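Local structure of beta-fructofuranosidase, insoluble isoenzyme CWINV1 (Arabidopsis thaliana, 2OXB) at residues Thr148-Gln153 against Gly245-Val250. The protein hydrolyses sucrose and short fructans such as 1-kestose, releasing terminal beta-D-fructofuranosyl units in the plant cell wall. The protein carries 1 engineered substitution. Numbering follows the deposited sequence.
Sequences TAWLGQ and GTYDRV
W150 meets Y247 between neighbouring blades of the five-bladed beta-propeller that forms the N-terminal domain of family 32 glycoside hydrolases. The loop 148-153 runs alongside strand 157-165, with W150 hydrogen-bonded through its backbone to R158; 245-250 lies at the end region of strand 240-248.

The tight half is aromatic. W150 points its pyrrole edge at Y247 in an offset edge-to-face pair, the planes at 84° and the centroids 6.0 Å apart. Because of the offset, the nearest approach falls on the phenol oxygen: W150 NE1 is 3.7 Å from Y247 OH, which lies close to the indole plane. That is a van der Waals approach, and the hydroxyl has a weak hydrogen bond to R158 instead. Y247 reaches toward the indole, its CG anti to the backbone N (chi1 172°). F203, from the same sheet as Y247, meets the indole as well, so W150 is set against two strands of the next blade. The side chain of W150 is about 12 Å from that of D145, a substrate-binding residue, which sets the pair back from the substrate site.

R249 covers the most surface, but more loosely. It is bent at chi3 and turns a face of its guanidinium to the rim of the tyrosine ring; Y247 CD2 lies 3.8 Å above the guanidinium plane, over the centre of that group. Within 148-153 the guanidinium comes near backbone atoms: R249 NH1 is 4.3 Å from G152 CA and slightly nearer Q153 N, with no hydrogen bond made. The solvent side is Q153, which is exposed. D248 makes an Asx turn, where V250 N donates to D248 OD2 at 2.9 Å, approaching from 59° out of the carboxylate plane.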
loop_
_atom_site.group_PDB
_atom_site.type_symbol
_atom_site.label_atom_id
_atom_site.label_comp_id
_atom_site.label_asym_id
_atom_site.label_seq_id
_atom_site.Cartn_x
_atom_site.Cartn_y
_atom_site.Cartn_z
ATOM N N THR A 148 -11.652 -10.850 -4.005
ATOM C CA THR A 148 -12.231 -11.802 -3.088
ATOM C C THR A 148 -13.712 -11.786 -3.452
ATOM O O THR A 148 -14.224 -10.797 -3.999
ATOM C CB THR A 148 -12.061 -11.338 -1.623
ATOM O OG1 THR A 148 -10.675 -11.369 -1.264
ATOM C CG2 THR A 148 -12.857 -12.220 -0.675
ATOM N N ALA A 149 -14.398 -12.873 -3.128
ATOM C CA ALA A 149 -15.813 -13.003 -3.439
ATOM C C ALA A 149 -16.718 -12.793 -2.227
ATOM O O ALA A 149 -16.442 -13.284 -1.128
ATOM C CB ALA A 149 -16.071 -14.372 -4.066
ATOM N N TRP A 150 -17.805 -12.058 -2.457
ATOM C CA TRP A 150 -18.795 -11.738 -1.438
ATOM C C TRP A 150 -20.179 -12.216 -1.872
ATOM O O TRP A 150 -20.623 -11.960 -2.998
ATOM C CB TRP A 150 -18.817 -10.233 -1.206
ATOM C CG TRP A 150 -19.226 -9.444 -2.421
ATOM C CD1 TRP A 150 -20.477 -8.962 -2.710
ATOM C CD2 TRP A 150 -18.373 -9.013 -3.496
ATOM N NE1 TRP A 150 -20.449 -8.255 -3.884
ATOM C CE2 TRP A 150 -19.173 -8.268 -4.388
ATOM C CE3 TRP A 150 -17.011 -9.180 -3.786
ATOM C CZ2 TRP A 150 -18.655 -7.689 -5.555
ATOM C CZ3 TRP A 150 -16.492 -8.609 -4.941
ATOM C CH2 TRP A 150 -17.311 -7.872 -5.813
ATOM N N LEU A 151 -20.846 -12.908 -0.954
ATOM C CA LEU A 151 -22.176 -13.480 -1.154
ATOM C C LEU A 151 -23.220 -12.501 -1.692
ATOM O O LEU A 151 -23.230 -12.168 -2.877
ATOM C CB LEU A 151 -22.671 -14.059 0.173
ATOM C CG LEU A 151 -23.928 -14.934 0.135
ATOM C CD1 LEU A 151 -23.622 -16.225 -0.636
ATOM C CD2 LEU A 151 -24.375 -15.248 1.567
ATOM N N GLY A 152 -24.111 -12.059 -0.808
ATOM C CA GLY A 152 -25.148 -11.126 -1.200
ATOM C C GLY A 152 -26.391 -11.272 -0.349
ATOM O O GLY A 152 -26.408 -12.038 0.618
ATOM N N GLN A 153 -27.435 -10.526 -0.697
ATOM C CA GLN A 153 -28.689 -10.606 0.035
ATOM C C GLN A 153 -29.369 -11.904 -0.391
ATOM O O GLN A 153 -30.542 -12.123 -0.112
ATOM C CB GLN A 153 -29.595 -9.411 -0.281
ATOM C CG GLN A 153 -30.251 -8.792 0.968
ATOM C CD GLN A 153 -31.718 -8.391 0.760
ATOM O OE1 GLN A 153 -32.059 -7.728 -0.218
ATOM N NE2 GLN A 153 -32.583 -8.789 1.694
ATOM N N GLY A 245 -18.247 4.938 -1.088
ATOM C CA GLY A 245 -19.607 5.194 -1.525
ATOM C C GLY A 245 -20.651 4.256 -0.949
ATOM O O GLY A 245 -20.632 3.939 0.236
ATOM N N THR A 246 -21.577 3.812 -1.787
ATOM C CA THR A 246 -22.627 2.904 -1.339
ATOM C C THR A 246 -22.685 1.751 -2.341
ATOM O O THR A 246 -21.956 1.758 -3.326
ATOM C CB THR A 246 -23.997 3.631 -1.283
ATOM O OG1 THR A 246 -23.787 5.039 -1.084
ATOM C CG2 THR A 246 -24.842 3.097 -0.123
ATOM N N TYR A 247 -23.535 0.763 -2.100
ATOM C CA TYR A 247 -23.626 -0.361 -3.018
ATOM C C TYR A 247 -25.052 -0.805 -3.236
ATOM O O TYR A 247 -25.554 -1.662 -2.510
ATOM C CB TYR A 247 -22.803 -1.535 -2.489
ATOM C CG TYR A 247 -22.978 -2.830 -3.253
ATOM C CD1 TYR A 247 -22.533 -2.966 -4.568
ATOM C CD2 TYR A 247 -23.575 -3.929 -2.646
ATOM C CE1 TYR A 247 -22.677 -4.181 -5.256
ATOM C CE2 TYR A 247 -23.729 -5.133 -3.316
ATOM C CZ TYR A 247 -23.283 -5.263 -4.609
ATOM O OH TYR A 247 -23.445 -6.483 -5.235
ATOM N N ASP A 248 -25.715 -0.225 -4.228
ATOM C CA ASP A 248 -27.086 -0.622 -4.490
ATOM C C ASP A 248 -27.042 -2.075 -4.927
ATOM O O ASP A 248 -26.580 -2.405 -6.027
ATOM C CB ASP A 248 -27.719 0.238 -5.586
ATOM C CG ASP A 248 -29.202 -0.068 -5.790
ATOM O OD1 ASP A 248 -29.830 0.583 -6.650
ATOM O OD2 ASP A 248 -29.740 -0.955 -5.094
ATOM N N ARG A 249 -27.511 -2.945 -4.043
ATOM C CA ARG A 249 -27.531 -4.371 -4.305
ATOM C C ARG A 249 -28.418 -4.681 -5.510
ATOM O O ARG A 249 -28.260 -5.715 -6.156
ATOM C CB ARG A 249 -28.037 -5.094 -3.059
ATOM C CG ARG A 249 -27.722 -4.330 -1.780
ATOM C CD ARG A 249 -27.885 -5.187 -0.542
ATOM N NE ARG A 249 -26.596 -5.523 0.069
ATOM C CZ ARG A 249 -25.689 -6.329 -0.474
ATOM N NH1 ARG A 249 -25.916 -6.895 -1.653
ATOM N NH2 ARG A 249 -24.557 -6.572 0.169
ATOM N N VAL A 250 -29.339 -3.772 -5.821
ATOM C CA VAL A 250 -30.242 -3.953 -6.952
ATOM C C VAL A 250 -29.472 -4.011 -8.270
ATOM O O VAL A 250 -29.357 -5.078 -8.874
ATOM C CB VAL A 250 -31.291 -2.811 -7.024
ATOM C CG1 VAL A 250 -32.237 -3.028 -8.207
ATOM C CG2 VAL A 250 -32.081 -2.757 -5.719
#